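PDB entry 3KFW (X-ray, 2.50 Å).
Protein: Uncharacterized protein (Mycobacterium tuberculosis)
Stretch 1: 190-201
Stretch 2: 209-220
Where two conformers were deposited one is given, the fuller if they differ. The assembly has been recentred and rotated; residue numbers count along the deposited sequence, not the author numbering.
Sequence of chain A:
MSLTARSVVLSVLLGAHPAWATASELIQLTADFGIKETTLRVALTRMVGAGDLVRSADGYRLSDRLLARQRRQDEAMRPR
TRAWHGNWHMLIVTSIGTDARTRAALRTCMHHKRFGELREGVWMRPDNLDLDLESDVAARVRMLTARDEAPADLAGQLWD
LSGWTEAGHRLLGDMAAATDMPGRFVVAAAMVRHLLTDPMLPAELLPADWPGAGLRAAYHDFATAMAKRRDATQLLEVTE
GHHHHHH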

ATOM      1  N   ALA A 190     -33.947   7.668   6.204  1.00 29.87           N
ATOM      2  CA  ALA A 190     -33.028   7.224   5.116  1.00 31.53           C
ATOM      3  C   ALA A 190     -32.245   8.396   4.530  1.00 32.73           C
ATOM      4  O   ALA A 190     -31.045   8.262   4.193  1.00 34.03           O
ATOM      5  CB  ALA A 190     -33.770   6.454   4.004  1.00 29.89           C
HETATM    6  N   MSE A 191     -32.926   9.538   4.396  1.00 33.52           N
HETATM    7  CA  MSE A 191     -32.347  10.719   3.761  1.00 33.97           C
HETATM    8  C   MSE A 191     -31.282  11.331   4.627  1.00 33.86           C
HETATM    9  O   MSE A 191     -30.291  11.861   4.111  1.00 34.40           O
HETATM   10  CB  MSE A 191     -33.405  11.786   3.490  1.00 34.27           C
HETATM   11  CG  MSE A 191     -34.167  11.579   2.206  1.00 35.74           C
HETATM   12 SE   MSE A 191     -35.633  12.892   2.057  1.00 43.52          SE
HETATM   13  CE  MSE A 191     -36.038  12.337   0.252  1.00 34.99           C
ATOM     14  N   VAL A 192     -31.511  11.305   5.935  1.00 33.45           N
ATOM     15  CA  VAL A 192     -30.537  11.788   6.866  1.00 32.95           C
ATOM     16  C   VAL A 192     -29.316  10.913   6.738  1.00 33.41           C
ATOM     17  O   VAL A 192     -28.214  11.446   6.670  1.00 33.71           O
ATOM     18  CB  VAL A 192     -31.059  11.820   8.322  1.00 32.40           C
ATOM     19  CG1 VAL A 192     -29.906  11.917   9.340  1.00 29.71           C
ATOM     20  CG2 VAL A 192     -31.962  12.991   8.485  1.00 34.20           C
ATOM     21  N   ARG A 193     -29.499   9.588   6.714  1.00 34.11           N
ATOM     22  CA  ARG A 193     -28.349   8.648   6.561  1.00 35.66           C
ATOM     23  C   ARG A 193     -27.631   8.855   5.225  1.00 34.98           C
ATOM     24  O   ARG A 193     -26.429   8.700   5.130  1.00 34.97           O
ATOM     25  CB  ARG A 193     -28.760   7.171   6.740  1.00 35.63           C
ATOM     26  CG  ARG A 193     -29.036   6.828   8.212  1.00 38.81           C
ATOM     27  CD  ARG A 193     -29.345   5.340   8.416  1.00 43.91           C
ATOM     28  NE  ARG A 193     -30.790   5.044   8.355  1.00 45.68           N
ATOM     29  CZ  ARG A 193     -31.388   4.435   7.324  1.00 43.37           C
ATOM     30  NH1 ARG A 193     -30.660   4.061   6.280  1.00 39.17           N
ATOM     31  NH2 ARG A 193     -32.708   4.202   7.348  1.00 41.54           N
ATOM     32  N   HIS A 194     -28.377   9.235   4.205  1.00 34.63           N
ATOM     33  CA  HIS A 194     -27.763   9.500   2.950  1.00 34.95           C
ATOM     34  C   HIS A 194     -26.967  10.821   2.942  1.00 35.00           C
ATOM     35  O   HIS A 194     -25.850  10.867   2.409  1.00 36.29           O
ATOM     36  CB  HIS A 194     -28.789   9.459   1.829  1.00 35.09           C
ATOM     37  CG  HIS A 194     -28.179   9.271   0.483  1.00 34.11           C
ATOM     38  ND1 HIS A 194     -27.229   8.304   0.233  1.00 34.41           N
ATOM     39  CD2 HIS A 194     -28.373   9.921  -0.685  1.00 32.15           C
ATOM     40  CE1 HIS A 194     -26.889   8.341  -1.044  1.00 30.93           C
ATOM     41  NE2 HIS A 194     -27.573   9.311  -1.623  1.00 32.83           N
ATOM     42  N   LEU A 195     -27.511  11.877   3.506  1.00 33.61           N
ATOM     43  CA  LEU A 195     -26.758  13.132   3.588  1.00 34.04           C
ATOM     44  C   LEU A 195     -25.439  13.030   4.384  1.00 34.99           C
ATOM     45  O   LEU A 195     -24.453  13.721   4.068  1.00 36.16           O
ATOM     46  CB  LEU A 195     -27.630  14.239   4.147  1.00 32.27           C
ATOM     47  CG  LEU A 195     -28.817  14.561   3.232  1.00 31.72           C
ATOM     48  CD1 LEU A 195     -29.925  15.325   3.950  1.00 30.34           C
ATOM     49  CD2 LEU A 195     -28.352  15.325   2.001  1.00 31.39           C
ATOM     50  N   LEU A 196     -25.422  12.146   5.386  1.00 35.01           N
ATOM     51  CA  LEU A 196     -24.280  11.961   6.271  1.00 35.09           C
ATOM     52  C   LEU A 196     -23.051  11.639   5.465  1.00 35.08           C
ATOM     53  O   LEU A 196     -21.926  11.963   5.904  1.00 35.68           O
ATOM     54  CB  LEU A 196     -24.532  10.833   7.286  1.00 34.92           C
ATOM     55  CG  LEU A 196     -25.310  11.164   8.583  1.00 36.13           C
ATOM     56  CD1 LEU A 196     -25.331   9.906   9.458  1.00 35.92           C
ATOM     57  CD2 LEU A 196     -24.718  12.331   9.355  1.00 34.63           C
ATOM     58  N   THR A 197     -23.282  10.992   4.311  1.00 33.86           N
ATOM     59  CA  THR A 197     -22.229  10.595   3.393  1.00 32.96           C
ATOM     60  C   THR A 197     -22.011  11.594   2.271  1.00 32.88           C
ATOM     61  O   THR A 197     -21.222  11.317   1.371  1.00 32.76           O
ATOM     62  CB  THR A 197     -22.469   9.182   2.726  1.00 33.44           C
ATOM     63  OG1 THR A 197     -23.407   9.293   1.672  1.00 30.86           O
ATOM     64  CG2 THR A 197     -22.936   8.083   3.745  1.00 32.15           C
ATOM     65  N   ASP A 198     -22.725  12.738   2.300  1.00 32.18           N
ATOM     66  CA  ASP A 198     -22.629  13.723   1.240  1.00 29.99           C
ATOM     67  C   ASP A 198     -21.180  14.217   1.114  1.00 28.94           C
ATOM     68  O   ASP A 198     -20.578  14.655   2.120  1.00 26.54           O
ATOM     69  CB  ASP A 198     -23.535  14.900   1.549  1.00 30.24           C
ATOM     70  CG  ASP A 198     -23.664  15.903   0.358  1.00 32.84           C
ATOM     71  OD1 ASP A 198     -22.782  16.030  -0.542  1.00 30.81           O
ATOM     72  OD2 ASP A 198     -24.695  16.583   0.330  1.00 36.61           O
ATOM     73  N   PRO A 199     -20.615  14.160  -0.117  1.00 27.73           N
ATOM     74  CA  PRO A 199     -19.249  14.647  -0.205  1.00 28.10           C
ATOM     75  C   PRO A 199     -19.113  16.159  -0.135  1.00 28.62           C
ATOM     76  O   PRO A 199     -17.994  16.647  -0.089  1.00 28.08           O
ATOM     77  CB  PRO A 199     -18.743  14.076  -1.530  1.00 27.71           C
ATOM     78  CG  PRO A 199     -19.948  13.753  -2.289  1.00 26.94           C
ATOM     79  CD  PRO A 199     -20.973  13.364  -1.299  1.00 27.92           C
HETATM   80  N   MSE A 200     -20.240  16.893  -0.104  1.00 30.10           N
HETATM   81  CA  MSE A 200     -20.234  18.324   0.220  1.00 30.80           C
HETATM   82  C   MSE A 200     -19.360  19.069  -0.736  1.00 29.77           C
HETATM   83  O   MSE A 200     -18.501  19.838  -0.298  1.00 28.84           O
HETATM   84  CB  MSE A 200     -19.628  18.501   1.595  1.00 32.14           C
HETATM   85  CG  MSE A 200     -20.323  19.454   2.416  1.00 39.17           C
HETATM   86 SE   MSE A 200     -22.056  18.653   2.641  1.00 56.47          SE
HETATM   87  CE  MSE A 200     -21.775  17.680   4.302  1.00 48.31           C
ATOM     88  N   LEU A 201     -19.557  18.813  -2.034  1.00 29.21           N
ATOM     89  CA  LEU A 201     -18.661  19.309  -3.057  1.00 29.15           C
ATOM     90  C   LEU A 201     -18.948  20.782  -3.322  1.00 29.73           C
ATOM     91  O   LEU A 201     -20.097  21.208  -3.257  1.00 29.68           O
ATOM     92  CB  LEU A 201     -18.817  18.486  -4.357  1.00 29.00           C
ATOM     93  CG  LEU A 201     -18.260  17.048  -4.450  1.00 29.88           C
ATOM     94  CD1 LEU A 201     -18.586  16.383  -5.752  1.00 26.71           C
ATOM     95  CD2 LEU A 201     -16.745  16.988  -4.279  1.00 32.91           C
TER
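Stretch 2 (209-220) DWPGAGLRAAYH

Packing of stretch 2 (209-220) on stretch 1 (190-201) within one chain. Stretch 2 opens as a loop, extended at Trp210 but not at Asp209, places Pro211 at the N-cap position, and from Gly212 to His220 runs as a helix that continues beyond the stretch. Its backbone repeat is regular, from Leu215 N to Pro211 O (2.9 Å) through His220 N to Arg216 O (2.8 Å). It lies against the helix that carries Met191 and Leu195, the two running in roughly opposite directions: their N-to-C directions make an angle of 141° (signed crossing angle -141°), and the axes approach to 10.1 Å. The register follows from this sense, with Met191 CA 6.6 Å from Leu215 CA and Leu195 CA 7.5 Å from Gly212 CA, so that moving forward along one helix means moving back along the other. Together the two stretches bury 620 Å².

Apolar contacts fill the space between the helices. Leu215, the residue most covered in stretch 2, points toward stretch 1 and meets two residues one helical turn apart: its CD2 lies 3.6 Å from Met191 CG, and its CB 4.0 Å from Leu195 CD2. The selenomethionine Met191, extended beyond chi1 (m, t, t), carries its SE atom on to Ala218, 3.7 Å from CB. One residue further, Tyr219 takes chi1 t and brings CE2 to 3.5 Å from Val192 CG2. At the other end of the contact Trp210, also chi1 t, points toward stretch 1 and sets CH2 3.7 Å from Pro199 CG, extending the apolar contact past the helix into the loop.

Edge contacts involve two aromatic rings. Leu215 CD1 lies near the plane of the His194 imidazole, 3.9 Å from His194 CD2. Likewise, Asp198 OD1 approaches the edge of the Trp210 indole, 3.5 Å from CZ2.

The polar link is a salt bridge between Asp198 and Arg216. Arg216 NH2 donates a hydrogen bond to Asp198 OD2 at 2.6 Å, with an N-H...acceptor angle of 151°; the carboxylate oxygen lies near the guanidinium plane, where the N-H bonds point. Although the CA-to-CB bond of Arg216 is directed away from stretch 1, its long side chain (m, t, t) brings the charged end back to it. A type I turn from Leu195 to Asp198, closed by Asp198 N to Leu195 O at 2.7 Å, leads the chain to the acidic partner, and Asp198 OD1 accepts a hydrogen bond from Met200 N (2.7 Å, 166°). The carboxylate thus ties its own loop together with one oxygen and holds the facing helix with the other.

Two apolar side chains also contact the same guanidinium. Leu195 CD2 lies over one face, 4.0 Å from Arg216 NH2, while the selenomethionine Met200, whose CA-to-CB bond points away, swings its SE atom to 3.6 Å from Arg216 NH2.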

ATOM      1  N   ASP A 209     -27.397  17.073 -12.182  1.00 30.27           N
ATOM      2  CA  ASP A 209     -28.389  16.163 -11.628  1.00 29.37           C
ATOM      3  C   ASP A 209     -28.073  15.788 -10.154  1.00 29.17           C
ATOM      4  O   ASP A 209     -28.621  14.826  -9.646  1.00 29.17           O
ATOM      5  CB  ASP A 209     -28.637  14.929 -12.514  1.00 28.61           C
ATOM      6  CG  ASP A 209     -27.394  14.034 -12.673  1.00 30.76           C
ATOM      7  OD1 ASP A 209     -26.259  14.537 -12.414  1.00 28.60           O
ATOM      8  OD2 ASP A 209     -27.558  12.819 -13.054  1.00 28.93           O
ATOM      9  N   TRP A 210     -27.241  16.571  -9.472  1.00 28.50           N
ATOM     10  CA  TRP A 210     -26.948  16.327  -8.068  1.00 30.41           C
ATOM     11  C   TRP A 210     -28.216  16.546  -7.161  1.00 31.31           C
ATOM     12  O   TRP A 210     -28.787  17.650  -7.165  1.00 31.69           O
ATOM     13  CB  TRP A 210     -25.805  17.249  -7.632  1.00 29.86           C
ATOM     14  CG  TRP A 210     -25.286  16.913  -6.289  1.00 31.23           C
ATOM     15  CD1 TRP A 210     -25.525  17.593  -5.126  1.00 29.07           C
ATOM     16  CD2 TRP A 210     -24.425  15.791  -5.936  1.00 28.57           C
ATOM     17  NE1 TRP A 210     -24.872  16.970  -4.078  1.00 29.17           N
ATOM     18  CE2 TRP A 210     -24.201  15.868  -4.530  1.00 27.37           C
ATOM     19  CE3 TRP A 210     -23.848  14.736  -6.663  1.00 25.61           C
ATOM     20  CZ2 TRP A 210     -23.413  14.943  -3.841  1.00 27.61           C
ATOM     21  CZ3 TRP A 210     -23.062  13.803  -5.995  1.00 25.94           C
ATOM     22  CH2 TRP A 210     -22.845  13.909  -4.588  1.00 29.40           C
ATOM     23  N   PRO A 211     -28.661  15.504  -6.412  1.00 31.52           N
ATOM     24  CA  PRO A 211     -29.883  15.579  -5.562  1.00 31.99           C
ATOM     25  C   PRO A 211     -29.733  16.188  -4.138  1.00 32.17           C
ATOM     26  O   PRO A 211     -30.674  16.129  -3.371  1.00 32.76           O
ATOM     27  CB  PRO A 211     -30.330  14.094  -5.445  1.00 31.95           C
ATOM     28  CG  PRO A 211     -29.035  13.316  -5.480  1.00 31.11           C
ATOM     29  CD  PRO A 211     -28.076  14.141  -6.401  1.00 31.49           C
ATOM     30  N   GLY A 212     -28.595  16.792  -3.805  1.00 33.03           N
ATOM     31  CA  GLY A 212     -28.325  17.321  -2.446  1.00 33.15           C
ATOM     32  C   GLY A 212     -29.363  18.294  -1.915  1.00 33.96           C
ATOM     33  O   GLY A 212     -29.939  18.077  -0.833  1.00 36.01           O
ATOM     34  N   ALA A 213     -29.611  19.352  -2.674  1.00 33.01           N
ATOM     35  CA  ALA A 213     -30.577  20.400  -2.323  1.00 32.39           C
ATOM     36  C   ALA A 213     -32.025  19.873  -2.207  1.00 32.94           C
ATOM     37  O   ALA A 213     -32.790  20.267  -1.274  1.00 31.67           O
ATOM     38  CB  ALA A 213     -30.497  21.540  -3.323  1.00 29.92           C
ATOM     39  N   GLY A 214     -32.388  19.003  -3.164  1.00 33.09           N
ATOM     40  CA  GLY A 214     -33.666  18.296  -3.154  1.00 33.27           C
ATOM     41  C   GLY A 214     -33.793  17.495  -1.866  1.00 34.03           C
ATOM     42  O   GLY A 214     -34.848  17.515  -1.220  1.00 33.69           O
ATOM     43  N   LEU A 215     -32.719  16.795  -1.475  1.00 34.08           N
ATOM     44  CA  LEU A 215     -32.777  15.938  -0.272  1.00 34.32           C
ATOM     45  C   LEU A 215     -32.877  16.768   1.027  1.00 34.09           C
ATOM     46  O   LEU A 215     -33.682  16.466   1.876  1.00 35.04           O
ATOM     47  CB  LEU A 215     -31.625  14.933  -0.239  1.00 34.35           C
ATOM     48  CG  LEU A 215     -31.599  13.753  -1.244  1.00 33.62           C
ATOM     49  CD1 LEU A 215     -30.187  13.232  -1.456  1.00 27.42           C
ATOM     50  CD2 LEU A 215     -32.501  12.607  -0.832  1.00 32.80           C
ATOM     51  N   ARG A 216     -32.101  17.843   1.152  1.00 33.79           N
ATOM     52  CA  ARG A 216     -32.246  18.803   2.253  1.00 32.65           C
ATOM     53  C   ARG A 216     -33.642  19.451   2.366  1.00 32.81           C
ATOM     54  O   ARG A 216     -34.187  19.512   3.494  1.00 34.66           O
ATOM     55  CB  ARG A 216     -31.156  19.890   2.193  1.00 32.16           C
ATOM     56  CG  ARG A 216     -29.838  19.374   2.626  1.00 30.86           C
ATOM     57  CD  ARG A 216     -28.679  20.311   2.363  1.00 31.38           C
ATOM     58  NE  ARG A 216     -27.481  19.542   2.685  1.00 33.15           N
ATOM     59  CZ  ARG A 216     -26.679  18.979   1.772  1.00 32.56           C
ATOM     60  NH1 ARG A 216     -26.932  19.186   0.478  1.00 25.24           N
ATOM     61  NH2 ARG A 216     -25.624  18.233   2.159  1.00 27.27           N
ATOM     62  N   ALA A 217     -34.212  19.937   1.255  1.00 31.68           N
ATOM     63  CA  ALA A 217     -35.586  20.513   1.238  1.00 31.60           C
ATOM     64  C   ALA A 217     -36.665  19.524   1.733  1.00 31.67           C
ATOM     65  O   ALA A 217     -37.553  19.899   2.523  1.00 31.82           O
ATOM     66  CB  ALA A 217     -35.959  21.081  -0.138  1.00 29.94           C
ATOM     67  N   ALA A 218     -36.548  18.265   1.309  1.00 31.44           N
ATOM     68  CA  ALA A 218     -37.502  17.237   1.657  1.00 31.41           C
ATOM     69  C   ALA A 218     -37.363  16.893   3.127  1.00 32.46           C
ATOM     70  O   ALA A 218     -38.368  16.654   3.807  1.00 33.38           O
ATOM     71  CB  ALA A 218     -37.272  16.016   0.821  1.00 31.60           C
ATOM     72  N   TYR A 219     -36.127  16.865   3.628  1.00 32.39           N
ATOM     73  CA  TYR A 219     -35.926  16.633   5.054  1.00 32.25           C
ATOM     74  C   TYR A 219     -36.452  17.807   5.846  1.00 31.37           C
ATOM     75  O   TYR A 219     -37.151  17.594   6.840  1.00 31.01           O
ATOM     76  CB  TYR A 219     -34.461  16.347   5.436  1.00 32.67           C
ATOM     77  CG  TYR A 219     -34.288  16.308   6.937  1.00 34.48           C
ATOM     78  CD1 TYR A 219     -33.769  17.401   7.632  1.00 38.43           C
ATOM     79  CD2 TYR A 219     -34.701  15.193   7.682  1.00 36.88           C
ATOM     80  CE1 TYR A 219     -33.652  17.384   9.036  1.00 38.26           C
ATOM     81  CE2 TYR A 219     -34.583  15.164   9.071  1.00 37.65           C
ATOM     82  CZ  TYR A 219     -34.067  16.258   9.736  1.00 39.48           C
ATOM     83  OH  TYR A 219     -33.949  16.213  11.106  1.00 42.13           O
ATOM     84  N   HIS A 220     -36.135  19.035   5.416  1.00 30.86           N
ATOM     85  CA  HIS A 220     -36.593  20.201   6.170  0.50 30.72           C
ATOM     86  C   HIS A 220     -38.107  20.378   6.087  1.00 30.37           C
ATOM     87  O   HIS A 220     -38.708  20.883   7.034  1.00 30.42           O
ATOM     88  CB  HIS A 220     -35.797  21.461   5.816  0.50 30.77           C
ATOM     89  CG  HIS A 220     -34.360  21.383   6.228  0.50 31.84           C
ATOM     90  ND1 HIS A 220     -33.324  21.274   5.319  0.50 31.43           N
ATOM     91  CD2 HIS A 220     -33.790  21.343   7.457  0.50 31.07           C
ATOM     92  CE1 HIS A 220     -32.178  21.198   5.971  0.50 31.53           C
ATOM     93  NE2 HIS A 220     -32.433  21.232   7.270  0.50 31.76           N
TER